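Side-chain contacts in Low molecular weight heat shock protein (Xanthomonas axonopodis pv. citri, PDB 3GLA), which is a small heat-shock protein and chaperone of the alpha-crystallin family that probably keeps unfolding proteins from aggregating under stress: residues 20-25 with 39-44; 32-37 with 74-79; 81-86 with 90-95. All blocks are in the same frame, centred on the assembly; numbering follows the deposited sequence.

How the interactions relate
All three contacts belong to one alpha-crystallin beta-sandwich. Interaction 1 spans the gap between its sheets, from strand 15-21 to strand 38-45; interaction 3 is a hairpin at the edge, within this chain, of the sheet that holds 15-21; interaction 2 ties strand 31-35, outermost in the other sheet within this chain, to the loop leading into that hairpin. The centres of interactions 1 and 2 lie about 17 Å apart. Those of interactions 2 and 3 are about 13 Å apart, and those of interactions 1 and 3 about 11 Å. Along the chain the segments of 1 and 2 alternate, and 3 follows both. Leu39, Ile41, Met34, Ile81, Ile92 and Ile94 meet between the sheets, so the contacts share one hydrophobic core.

Interaction 1 (20-25 with 39-44); sequences ADLPGI and LSIRGE
Ala20 and Ile41 face each other across the core of the alpha-crystallin beta-sandwich, where strand 15-21 of one sheet looks onto strand 38-45 of the other. No hydrogen bond joins the two segments; the contact is made by van der Waals packing. At the inner end, Ile41 sends CD1 to Ala20 CB, 4.0 Å away. CG1 of Ile41 sits between its own backbone N and carbonyl carbon (chi1 56°), and with the chain extended beyond it (chi2 171°) CD1 is carried up into the gap between the sheets. Leu22 adds a looser touch, its CD1 lying 4.5 Å from Ile41 CD1. Ile92 from strand 89-95 packs on Ile41 as well, and Phe66 and Ile30 close around Leu22.

After Asp21 the chain leaves the strand and folds through a type II beta turn from Leu22 to Ile25, with Gly24 at positive phi (92°). The turn brings Ile25 back over the strand, where Phe66 and Trp3 also meet it. Asp21 faces the dimer partner and forms a salt bridge with Arg45 of the second subunit.

The solvent side is that of Glu44, an exposed residue, while Ile25 opposite it is buried. Glu44 turns its CB away from the 20-25 segment, and its OE2 is hydrogen-bonded to Ser65 OG on strand 64-71. What the loop meets here is backbone: the extended arm of Ile25 lies over the Glu44 peptide, with CG1 3.9 Å and CD1 3.6 Å from Glu44 O.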
ATOM      1  N   ALA B  20       2.222   4.604  -6.949  1.00 13.25           N
ATOM      2  CA  ALA B  20       1.283   3.522  -6.926  1.00 14.50           C
ATOM      3  C   ALA B  20       1.352   2.866  -5.569  1.00 15.70           C
ATOM      4  O   ALA B  20       2.421   2.547  -5.055  1.00 16.78           O
ATOM      5  CB  ALA B  20       1.673   2.518  -8.004  1.00 16.32           C
ATOM      6  N   ASP B  21       0.220   2.595  -5.027  1.00 13.73           N
ATOM      7  CA  ASP B  21       0.216   1.898  -3.752  1.00 12.96           C
ATOM      8  C   ASP B  21       0.202   0.412  -4.101  1.00 13.37           C
ATOM      9  O   ASP B  21      -0.814  -0.198  -4.486  1.00 14.38           O
ATOM     10  CB  ASP B  21      -1.085   2.249  -3.065  1.00 14.60           C
ATOM     11  CG  ASP B  21      -0.954   3.525  -2.240  1.00 16.90           C
ATOM     12  OD1 ASP B  21       0.120   4.112  -2.239  1.00 18.52           O
ATOM     13  OD2 ASP B  21      -2.013   3.919  -1.712  1.00 16.21           O
ATOM     14  N   LEU B  22       1.381  -0.159  -3.858  1.00 14.72           N
ATOM     15  CA  LEU B  22       1.579  -1.592  -4.152  1.00 13.93           C
ATOM     16  C   LEU B  22       2.115  -2.259  -2.924  1.00 14.90           C
ATOM     17  O   LEU B  22       3.187  -2.852  -2.960  1.00 15.51           O
ATOM     18  CB  LEU B  22       2.557  -1.695  -5.360  1.00 13.04           C
ATOM     19  CG  LEU B  22       1.773  -1.222  -6.668  1.00 17.87           C
ATOM     20  CD1 LEU B  22       2.931  -1.047  -7.672  1.00 17.71           C
ATOM     21  CD2 LEU B  22       0.782  -2.242  -7.031  1.00 16.39           C
ATOM     22  N   PRO B  23       1.325  -2.241  -1.855  1.00 15.27           N
ATOM     23  CA  PRO B  23       1.883  -2.846  -0.632  1.00 16.45           C
ATOM     24  C   PRO B  23       2.037  -4.352  -0.790  1.00 15.45           C
ATOM     25  O   PRO B  23       1.386  -5.018  -1.553  1.00 15.63           O
ATOM     26  CB  PRO B  23       0.809  -2.544   0.389  1.00 17.65           C
ATOM     27  CG  PRO B  23      -0.566  -2.484  -0.370  1.00 15.67           C
ATOM     28  CD  PRO B  23      -0.042  -1.720  -1.659  1.00 12.68           C
ATOM     29  N   GLY B  24       3.148  -4.812  -0.222  1.00 16.77           N
ATOM     30  CA  GLY B  24       3.281  -6.264  -0.116  1.00 17.10           C
ATOM     31  C   GLY B  24       4.007  -6.860  -1.316  1.00 23.62           C
ATOM     32  O   GLY B  24       3.932  -8.099  -1.501  1.00 23.15           O
ATOM     33  N   ILE B  25       4.622  -6.002  -2.128  1.00 19.36           N
ATOM     34  CA  ILE B  25       5.391  -6.435  -3.302  1.00 21.33           C
ATOM     35  C   ILE B  25       6.681  -5.804  -3.227  1.00 21.38           C
ATOM     36  O   ILE B  25       6.853  -4.631  -3.068  1.00 20.17           O
ATOM     37  CB  ILE B  25       4.722  -5.979  -4.618  1.00 22.56           C
ATOM     38  CG1 ILE B  25       3.389  -6.539  -4.686  1.00 25.60           C
ATOM     39  CG2 ILE B  25       5.515  -6.699  -5.778  1.00 26.58           C
ATOM     40  CD1 ILE B  25       2.638  -6.157  -6.034  1.00 26.14           C
ATOM     41  N   LEU B  39       1.824   4.167 -19.989  1.00 19.28           N
ATOM     42  CA  LEU B  39       2.613   3.610 -18.910  1.00 17.41           C
ATOM     43  C   LEU B  39       1.821   2.486 -18.274  1.00 20.85           C
ATOM     44  O   LEU B  39       0.670   2.696 -17.917  1.00 22.26           O
ATOM     45  CB  LEU B  39       2.837   4.759 -17.905  1.00 16.63           C
ATOM     46  CG  LEU B  39       3.593   4.408 -16.598  1.00 19.28           C
ATOM     47  CD1 LEU B  39       5.035   3.869 -16.909  1.00 22.92           C
ATOM     48  CD2 LEU B  39       3.665   5.642 -15.688  1.00 25.36           C
ATOM     49  N   SER B  40       2.461   1.340 -18.087  1.00 19.13           N
ATOM     50  CA  SER B  40       1.791   0.107 -17.588  1.00 19.89           C
ATOM     51  C   SER B  40       2.525  -0.282 -16.299  1.00 20.89           C
ATOM     52  O   SER B  40       3.759  -0.205 -16.169  1.00 19.91           O
ATOM     53  CB  SER B  40       2.082  -1.005 -18.647  1.00 20.84           C
ATOM     54  OG  SER B  40       1.849  -2.261 -18.113  1.00 34.86           O
ATOM     55  N   ILE B  41       1.755  -0.677 -15.307  1.00 20.15           N
ATOM     56  CA  ILE B  41       2.324  -1.333 -14.177  1.00 17.21           C
ATOM     57  C   ILE B  41       1.666  -2.662 -14.052  1.00 17.96           C
ATOM     58  O   ILE B  41       0.460  -2.768 -14.197  1.00 17.96           O
ATOM     59  CB  ILE B  41       2.170  -0.545 -12.835  1.00 18.28           C
ATOM     60  CG1 ILE B  41       0.674  -0.226 -12.560  1.00 18.43           C
ATOM     61  CG2 ILE B  41       2.994   0.716 -12.926  1.00 20.79           C
ATOM     62  CD1 ILE B  41       0.433   0.361 -11.121  1.00 21.21           C
ATOM     63  N   ARG B  42       2.445  -3.691 -13.735  1.00 17.64           N
ATOM     64  CA  ARG B  42       1.828  -4.968 -13.673  1.00 18.02           C
ATOM     65  C   ARG B  42       2.600  -5.792 -12.690  1.00 19.43           C
ATOM     66  O   ARG B  42       3.778  -5.513 -12.421  1.00 20.51           O
ATOM     67  CB  ARG B  42       1.736  -5.659 -15.021  1.00 24.51           C
ATOM     68  CG  ARG B  42       2.921  -6.085 -15.401  1.00 29.14           C
ATOM     69  CD  ARG B  42       2.744  -6.591 -16.879  1.00 43.34           C
ATOM     70  NE  ARG B  42       1.630  -7.452 -17.100  1.00 44.26           N
ATOM     71  CZ  ARG B  42       1.067  -7.596 -18.301  1.00 57.17           C
ATOM     72  NH1 ARG B  42       1.549  -6.912 -19.375  1.00 57.65           N
ATOM     73  NH2 ARG B  42       0.020  -8.412 -18.431  1.00 57.45           N
ATOM     74  N   GLY B  43       1.905  -6.760 -12.121  1.00 20.86           N
ATOM     75  CA  GLY B  43       2.632  -7.604 -11.155  1.00 23.05           C
ATOM     76  C   GLY B  43       1.544  -8.422 -10.444  1.00 21.36           C
ATOM     77  O   GLY B  43       0.379  -8.571 -10.933  1.00 22.41           O
ATOM     78  N   GLU B  44       1.975  -8.961  -9.304  1.00 23.45           N
ATOM     79  CA  GLU B  44       1.080  -9.964  -8.644  1.00 22.86           C
ATOM     80  C   GLU B  44       1.456  -9.868  -7.207  1.00 24.70           C
ATOM     81  O   GLU B  44       2.582  -9.687  -6.814  1.00 24.43           O
ATOM     82  CB  GLU B  44       1.247 -11.388  -9.150  1.00 26.00           C
ATOM     83  CG  GLU B  44       0.243 -12.443  -8.593  1.00 42.04           C
ATOM     84  CD  GLU B  44      -0.422 -13.459  -9.598  1.00 57.88           C
ATOM     85  OE1 GLU B  44      -1.194 -14.303  -9.070  1.00 61.07           O
ATOM     86  OE2 GLU B  44      -0.223 -13.425 -10.852  1.00 62.57           O
TER

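Interaction 2 (32-37 with 74-79); sequences VQMDKG and DSADAD
This contact closes one end of the alpha-crystallin beta-sandwich, where the loop between strands 64-71 and 82-86 passes over Met34 on strand 31-35, an outer strand of its sheet within this chain. Met34 carries the strand's share of the packing. Its CG stands anti to the backbone N (chi1 -173°), and the chain continues fully extended through SD to CE, laying the whole side chain alongside the loop. The near part of this rod meets Ala78: Met34 CG is 3.7 Å from Ala78 CB, and SD lies 3.6 Å from Ala78 CA. Ala78 CB also settles over the strand's backbone, 3.7 Å from Met34 O. With only a methyl on Ala78, the loop comes close, the CA atoms of Met34 and Ala78 being 5.3 Å apart.

Between Ala76 and Ala78, Asp77 shapes the loop without touching the strand. Its OD2 accepts from the backbone N of Asp79 at 3.1 Å, an Asx turn at the start of the 3-10 segment; the N-H comes in from above the carboxylate plane, 40° out of it. Deeper in, Ile94 of the facing sheet packs against both Met34 and Ala76, while Ile81 and Leu39 also border Met34. At the far end of the methionine, its terminal methyl CE rests on Ala76 CB at 3.8 Å.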
ATOM      1  N   VAL B  32       7.275  -2.336 -14.797  1.00 20.88           N
ATOM      2  CA  VAL B  32       6.869  -1.025 -15.295  1.00 21.44           C
ATOM      3  C   VAL B  32       7.309  -0.993 -16.714  1.00 24.42           C
ATOM      4  O   VAL B  32       8.475  -1.304 -16.964  1.00 24.22           O
ATOM      5  CB  VAL B  32       7.585   0.015 -14.548  1.00 20.51           C
ATOM      6  CG1 VAL B  32       7.212   1.389 -14.930  1.00 23.89           C
ATOM      7  CG2 VAL B  32       7.213  -0.101 -13.040  1.00 21.82           C
ATOM      8  N   GLN B  33       6.426  -0.588 -17.603  1.00 22.09           N
ATOM      9  CA  GLN B  33       6.776  -0.501 -19.052  1.00 24.19           C
ATOM     10  C   GLN B  33       6.014   0.646 -19.584  1.00 25.96           C
ATOM     11  O   GLN B  33       4.935   1.023 -19.067  1.00 23.75           O
ATOM     12  CB  GLN B  33       6.239  -1.751 -19.740  1.00 27.90           C
ATOM     13  CG  GLN B  33       6.899  -2.930 -19.248  1.00 36.71           C
ATOM     14  CD  GLN B  33       6.755  -4.072 -20.219  1.00 48.59           C
ATOM     15  OE1 GLN B  33       7.635  -4.931 -20.285  1.00 55.65           O
ATOM     16  NE2 GLN B  33       5.667  -4.077 -20.996  1.00 50.33           N
ATOM     17  N   MET B  34       6.560   1.338 -20.597  1.00 23.40           N
ATOM     18  CA  MET B  34       5.796   2.369 -21.209  1.00 22.67           C
ATOM     19  C   MET B  34       6.022   2.174 -22.701  1.00 26.77           C
ATOM     20  O   MET B  34       7.182   2.048 -23.139  1.00 25.90           O
ATOM     21  CB  MET B  34       6.237   3.734 -20.716  1.00 20.94           C
ATOM     22  CG  MET B  34       5.342   4.838 -21.218  1.00 19.84           C
ATOM     23  SD  MET B  34       5.719   6.303 -20.568  1.00 20.99           S
ATOM     24  CE  MET B  34       4.806   7.353 -21.674  1.00 27.71           C
ATOM     25  N   ASP B  35       4.973   2.101 -23.451  1.00 27.48           N
ATOM     26  CA  ASP B  35       5.103   1.854 -24.894  1.00 31.71           C
ATOM     27  C   ASP B  35       3.918   2.652 -25.474  1.00 31.95           C
ATOM     28  O   ASP B  35       2.871   2.741 -24.892  1.00 30.30           O
ATOM     29  CB  ASP B  35       4.989   0.367 -25.212  1.00 33.27           C
ATOM     30  CG  ASP B  35       5.373   0.021 -26.727  1.00 44.69           C
ATOM     31  OD1 ASP B  35       6.286   0.676 -27.341  1.00 52.02           O
ATOM     32  OD2 ASP B  35       4.718  -0.903 -27.303  1.00 55.16           O
ATOM     33  N   LYS B  36       4.106   3.321 -26.619  1.00 31.06           N
ATOM     34  CA  LYS B  36       3.001   4.029 -27.263  1.00 32.47           C
ATOM     35  C   LYS B  36       2.326   5.046 -26.377  1.00 29.28           C
ATOM     36  O   LYS B  36       1.082   5.276 -26.506  1.00 30.75           O
ATOM     37  CB  LYS B  36       1.952   3.016 -27.782  1.00 34.64           C
ATOM     38  CG  LYS B  36       2.429   2.122 -28.942  1.00 42.92           C
ATOM     39  CD  LYS B  36       1.646   0.820 -29.145  1.00 51.78           C
ATOM     40  CE  LYS B  36       2.435  -0.059 -30.161  1.00 56.70           C
ATOM     41  NZ  LYS B  36       2.184  -1.541 -30.057  1.00 59.58           N
ATOM     42  N   GLY B  37       3.090   5.670 -25.496  1.00 25.84           N
ATOM     43  CA  GLY B  37       2.591   6.768 -24.657  1.00 25.59           C
ATOM     44  C   GLY B  37       1.771   6.190 -23.481  1.00 24.49           C
ATOM     45  O   GLY B  37       1.259   6.950 -22.730  1.00 26.84           O
ATOM     46  N   ASP B  74       1.793  13.238 -24.678  1.00 28.35           N
ATOM     47  CA  ASP B  74       2.852  13.005 -25.614  1.00 29.97           C
ATOM     48  C   ASP B  74       4.150  13.524 -25.172  1.00 26.25           C
ATOM     49  O   ASP B  74       5.215  13.032 -25.641  1.00 28.63           O
ATOM     50  CB  ASP B  74       2.478  13.679 -26.937  1.00 31.66           C
ATOM     51  CG  ASP B  74       1.600  12.786 -27.766  1.00 41.05           C
ATOM     52  OD1 ASP B  74       1.226  13.200 -28.895  1.00 49.47           O
ATOM     53  OD2 ASP B  74       1.298  11.640 -27.334  1.00 44.87           O
ATOM     54  N   SER B  75       4.153  14.464 -24.270  1.00 24.79           N
ATOM     55  CA  SER B  75       5.386  14.964 -23.755  1.00 23.46           C
ATOM     56  C   SER B  75       6.192  13.938 -22.922  1.00 23.42           C
ATOM     57  O   SER B  75       7.366  14.079 -22.664  1.00 24.26           O
ATOM     58  CB  SER B  75       5.202  16.156 -22.879  1.00 23.62           C
ATOM     59  OG  SER B  75       4.408  15.869 -21.662  1.00 26.47           O
ATOM     60  N   ALA B  76       5.501  12.908 -22.476  1.00 21.58           N
ATOM     61  CA  ALA B  76       6.215  12.043 -21.521  1.00 22.71           C
ATOM     62  C   ALA B  76       7.197  11.213 -22.335  1.00 20.10           C
ATOM     63  O   ALA B  76       6.874  10.698 -23.377  1.00 24.79           O
ATOM     64  CB  ALA B  76       5.118  11.086 -20.854  1.00 20.95           C
ATOM     65  N   ASP B  77       8.352  10.989 -21.777  1.00 21.18           N
ATOM     66  CA  ASP B  77       9.352  10.214 -22.536  1.00 20.64           C
ATOM     67  C   ASP B  77       9.551   8.828 -21.898  1.00 19.06           C
ATOM     68  O   ASP B  77      10.167   8.735 -20.875  1.00 20.97           O
ATOM     69  CB  ASP B  77      10.620  11.014 -22.309  1.00 20.35           C
ATOM     70  CG  ASP B  77      11.796  10.467 -23.130  1.00 21.26           C
ATOM     71  OD1 ASP B  77      12.804  11.216 -23.148  1.00 20.36           O
ATOM     72  OD2 ASP B  77      11.729   9.362 -23.672  1.00 22.72           O
ATOM     73  N   ALA B  78       9.030   7.831 -22.583  1.00 19.63           N
ATOM     74  CA  ALA B  78       9.008   6.454 -22.123  1.00 20.87           C
ATOM     75  C   ALA B  78      10.390   5.955 -21.875  1.00 21.84           C
ATOM     76  O   ALA B  78      10.660   5.291 -20.910  1.00 22.88           O
ATOM     77  CB  ALA B  78       8.331   5.604 -23.189  1.00 21.83           C
ATOM     78  N   ASP B  79      11.324   6.479 -22.647  1.00 19.47           N
ATOM     79  CA  ASP B  79      12.650   5.882 -22.514  1.00 20.33           C
ATOM     80  C   ASP B  79      13.373   6.248 -21.287  1.00 20.11           C
ATOM     81  O   ASP B  79      14.427   5.603 -20.997  1.00 20.39           O
ATOM     82  CB  ASP B  79      13.478   6.314 -23.794  1.00 19.79           C
ATOM     83  CG  ASP B  79      12.885   5.790 -25.030  1.00 23.77           C
ATOM     84  OD1 ASP B  79      13.210   6.243 -26.172  1.00 24.76           O
ATOM     85  OD2 ASP B  79      12.079   4.784 -25.073  1.00 25.87           O
TER

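Interaction 3 (81-86 with 90-95); sequences ITAAGR and LEIRIP
Thr82 pairs with Arg93 and Ala84 with Glu91 in the antiparallel beta hairpin formed by strands 82-86 and 89-95 of the alpha-crystallin sandwich, where 82-86 is an outermost strand of its sheet within this chain. Four backbone hydrogen bonds join these two pairs. The straightest runs from Glu91 N to Ala84 O, 2.7 Å long with an angle of 174° at the hydrogen. Between them Ala83 and Ile92 form a non-hydrogen-bonded pair, where Ala83 CA makes a CA-H...O contact with Glu91 O.

Apolar contacts gather on the face turned to the sandwich interior. Ile81 crosses Ile92 at a slant, their CG2 methyls 3.5 Å apart, and lies side by side with Ile94. Ala83 CB touches Ile92 CG1 and Leu90 CD1, both at 4.1 Å. With CG of Leu90 opposite the backbone N, a chi2 of 69° brings CD1 to the neighbouring strand, 3.5 Å from Ala84 O. Val32 of the opposing sheet packs on Leu90 and Ile92.

The other face carries Thr82, Glu91 and Arg93 along with Ala84. A water meets Thr82 OG1 at 3.1 Å and donates a weak bond to Arg93 O. Along strand 89-95, Glu91 and Arg93 form a salt bridge: Arg93 NE donates to Glu91 OE1 at 2.9 Å, with the oxygen at the guanidinium edge, only 7° out of its plane.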
ATOM      1  N   ILE B  81      12.153   6.470 -18.166  1.00 20.69           N
ATOM      2  CA  ILE B  81      11.481   6.198 -16.872  1.00 21.51           C
ATOM      3  C   ILE B  81      12.393   5.651 -15.859  1.00 20.52           C
ATOM      4  O   ILE B  81      13.311   4.855 -16.192  1.00 20.79           O
ATOM      5  CB  ILE B  81      10.437   5.164 -17.153  1.00 20.93           C
ATOM      6  CG1 ILE B  81       9.284   5.822 -17.865  1.00 22.93           C
ATOM      7  CG2 ILE B  81       9.857   4.567 -15.758  1.00 26.70           C
ATOM      8  CD1 ILE B  81       8.382   4.766 -18.413  1.00 33.12           C
ATOM      9  N   THR B  82      12.175   6.057 -14.610  1.00 21.50           N
ATOM     10  CA  THR B  82      12.854   5.404 -13.480  1.00 22.43           C
ATOM     11  C   THR B  82      11.768   5.045 -12.470  1.00 21.80           C
ATOM     12  O   THR B  82      10.635   5.591 -12.526  1.00 20.50           O
ATOM     13  CB  THR B  82      13.906   6.265 -12.748  1.00 23.51           C
ATOM     14  OG1 THR B  82      13.269   7.449 -12.264  1.00 28.89           O
ATOM     15  CG2 THR B  82      14.962   6.767 -13.769  1.00 28.53           C
ATOM     16  N   ALA B  83      12.110   4.172 -11.516  1.00 22.84           N
ATOM     17  CA  ALA B  83      11.013   3.801 -10.545  1.00 20.41           C
ATOM     18  C   ALA B  83      11.752   3.412  -9.280  1.00 23.98           C
ATOM     19  O   ALA B  83      12.835   2.812  -9.384  1.00 26.21           O
ATOM     20  CB  ALA B  83      10.298   2.696 -11.043  1.00 20.13           C
ATOM     21  N   ALA B  84      11.201   3.749  -8.139  1.00 23.38           N
ATOM     22  CA  ALA B  84      11.842   3.359  -6.884  1.00 22.20           C
ATOM     23  C   ALA B  84      10.626   3.149  -5.977  1.00 23.54           C
ATOM     24  O   ALA B  84       9.589   3.826  -6.112  1.00 24.15           O
ATOM     25  CB  ALA B  84      12.641   4.400  -6.382  1.00 25.71           C
ATOM     26  N   GLY B  85      10.809   2.224  -5.020  1.00 23.07           N
ATOM     27  CA  GLY B  85       9.670   1.884  -4.168  1.00 22.07           C
ATOM     28  C   GLY B  85      10.106   2.048  -2.724  1.00 23.16           C
ATOM     29  O   GLY B  85      11.331   1.874  -2.388  1.00 25.56           O
ATOM     30  N   ARG B  86       9.190   2.436  -1.881  1.00 20.91           N
ATOM     31  CA  ARG B  86       9.489   2.524  -0.457  1.00 20.46           C
ATOM     32  C   ARG B  86       8.175   2.371   0.264  1.00 19.33           C
ATOM     33  O   ARG B  86       7.155   2.962  -0.124  1.00 18.56           O
ATOM     34  CB  ARG B  86      10.033   3.942  -0.186  1.00 24.20           C
ATOM     35  CG  ARG B  86      10.302   4.134   1.282  1.00 31.24           C
ATOM     36  CD  ARG B  86      11.019   5.513   1.437  1.00 44.51           C
ATOM     37  NE  ARG B  86      11.978   5.277   2.503  1.00 58.79           N
ATOM     38  CZ  ARG B  86      11.685   5.479   3.787  1.00 61.92           C
ATOM     39  NH1 ARG B  86      10.507   5.996   4.112  1.00 65.29           N
ATOM     40  NH2 ARG B  86      12.562   5.209   4.733  1.00 62.45           N
ATOM     41  N   LEU B  90       5.237   2.642  -5.040  1.00 15.42           N
ATOM     42  CA  LEU B  90       6.255   2.692  -6.142  1.00 15.15           C
ATOM     43  C   LEU B  90       6.116   4.038  -6.771  1.00 18.14           C
ATOM     44  O   LEU B  90       4.983   4.451  -7.067  1.00 19.01           O
ATOM     45  CB  LEU B  90       5.885   1.621  -7.163  1.00 17.67           C
ATOM     46  CG  LEU B  90       6.914   1.600  -8.357  1.00 19.58           C
ATOM     47  CD1 LEU B  90       8.214   1.092  -7.857  1.00 22.29           C
ATOM     48  CD2 LEU B  90       6.414   0.651  -9.423  1.00 26.16           C
ATOM     49  N   GLU B  91       7.229   4.724  -6.951  1.00 15.47           N
ATOM     50  CA  GLU B  91       7.131   6.061  -7.550  1.00 17.13           C
ATOM     51  C   GLU B  91       7.823   5.952  -8.850  1.00 19.59           C
ATOM     52  O   GLU B  91       9.011   5.499  -8.925  1.00 18.88           O
ATOM     53  CB  GLU B  91       7.817   6.992  -6.623  1.00 16.20           C
ATOM     54  CG  GLU B  91       7.893   8.435  -7.306  1.00 18.95           C
ATOM     55  CD  GLU B  91       8.490   9.449  -6.356  1.00 24.27           C
ATOM     56  OE1 GLU B  91       9.091  10.403  -6.888  1.00 26.36           O
ATOM     57  OE2 GLU B  91       8.407   9.267  -5.160  1.00 24.46           O
ATOM     58  N   ILE B  92       7.098   6.250  -9.902  1.00 17.02           N
ATOM     59  CA  ILE B  92       7.651   6.107 -11.245  1.00 16.83           C
ATOM     60  C   ILE B  92       7.819   7.503 -11.752  1.00 19.20           C
ATOM     61  O   ILE B  92       6.866   8.304 -11.709  1.00 18.55           O
ATOM     62  CB  ILE B  92       6.668   5.451 -12.097  1.00 18.49           C
ATOM     63  CG1 ILE B  92       6.469   3.985 -11.553  1.00 17.83           C
ATOM     64  CG2 ILE B  92       7.242   5.310 -13.517  1.00 19.43           C
ATOM     65  CD1 ILE B  92       5.377   3.250 -12.276  1.00 18.82           C
ATOM     66  N   ARG B  93       9.033   7.811 -12.292  1.00 18.59           N
ATOM     67  CA  ARG B  93       9.219   9.176 -12.792  1.00 20.95           C
ATOM     68  C   ARG B  93       9.427   9.060 -14.247  1.00 21.97           C
ATOM     69  O   ARG B  93      10.161   8.211 -14.750  1.00 20.55           O
ATOM     70  CB  ARG B  93      10.426   9.847 -12.152  1.00 24.48           C
ATOM     71  CG  ARG B  93      10.243  10.013 -10.673  1.00 30.42           C
ATOM     72  CD  ARG B  93      11.250  10.980 -10.082  1.00 41.73           C
ATOM     73  NE  ARG B  93      10.525  11.695  -9.064  1.00 50.94           N
ATOM     74  CZ  ARG B  93      10.265  12.990  -9.120  1.00 58.50           C
ATOM     75  NH1 ARG B  93       9.556  13.552  -8.142  1.00 60.78           N
ATOM     76  NH2 ARG B  93      10.718  13.731 -10.134  1.00 57.47           N
ATOM     77  N   ILE B  94       8.739   9.909 -15.008  1.00 19.72           N
ATOM     78  CA  ILE B  94       8.745   9.798 -16.432  1.00 19.36           C
ATOM     79  C   ILE B  94       9.122  11.204 -16.914  1.00 21.18           C
ATOM     80  O   ILE B  94       8.404  12.143 -16.770  1.00 20.05           O
ATOM     81  CB  ILE B  94       7.439   9.490 -16.993  1.00 21.58           C
ATOM     82  CG1 ILE B  94       6.867   8.141 -16.412  1.00 19.88           C
ATOM     83  CG2 ILE B  94       7.497   9.277 -18.526  1.00 19.76           C
ATOM     84  CD1 ILE B  94       5.850   8.534 -15.250  1.00 23.24           C
ATOM     85  N   PRO B  95      10.318  11.322 -17.488  1.00 20.95           N
ATOM     86  CA  PRO B  95      10.707  12.688 -17.856  1.00 20.89           C
ATOM     87  C   PRO B  95       9.969  13.128 -19.037  1.00 20.65           C
ATOM     88  O   PRO B  95       9.436  12.338 -19.819  1.00 20.61           O
ATOM     89  CB  PRO B  95      12.208  12.504 -18.235  1.00 23.49           C
ATOM     90  CG  PRO B  95      12.368  11.083 -18.573  1.00 24.41           C
ATOM     91  CD  PRO B  95      11.336  10.279 -17.747  1.00 22.85           C
TER
HETATM   92  O   HOH W   1      13.095   9.606 -14.512  1.00 41.82           O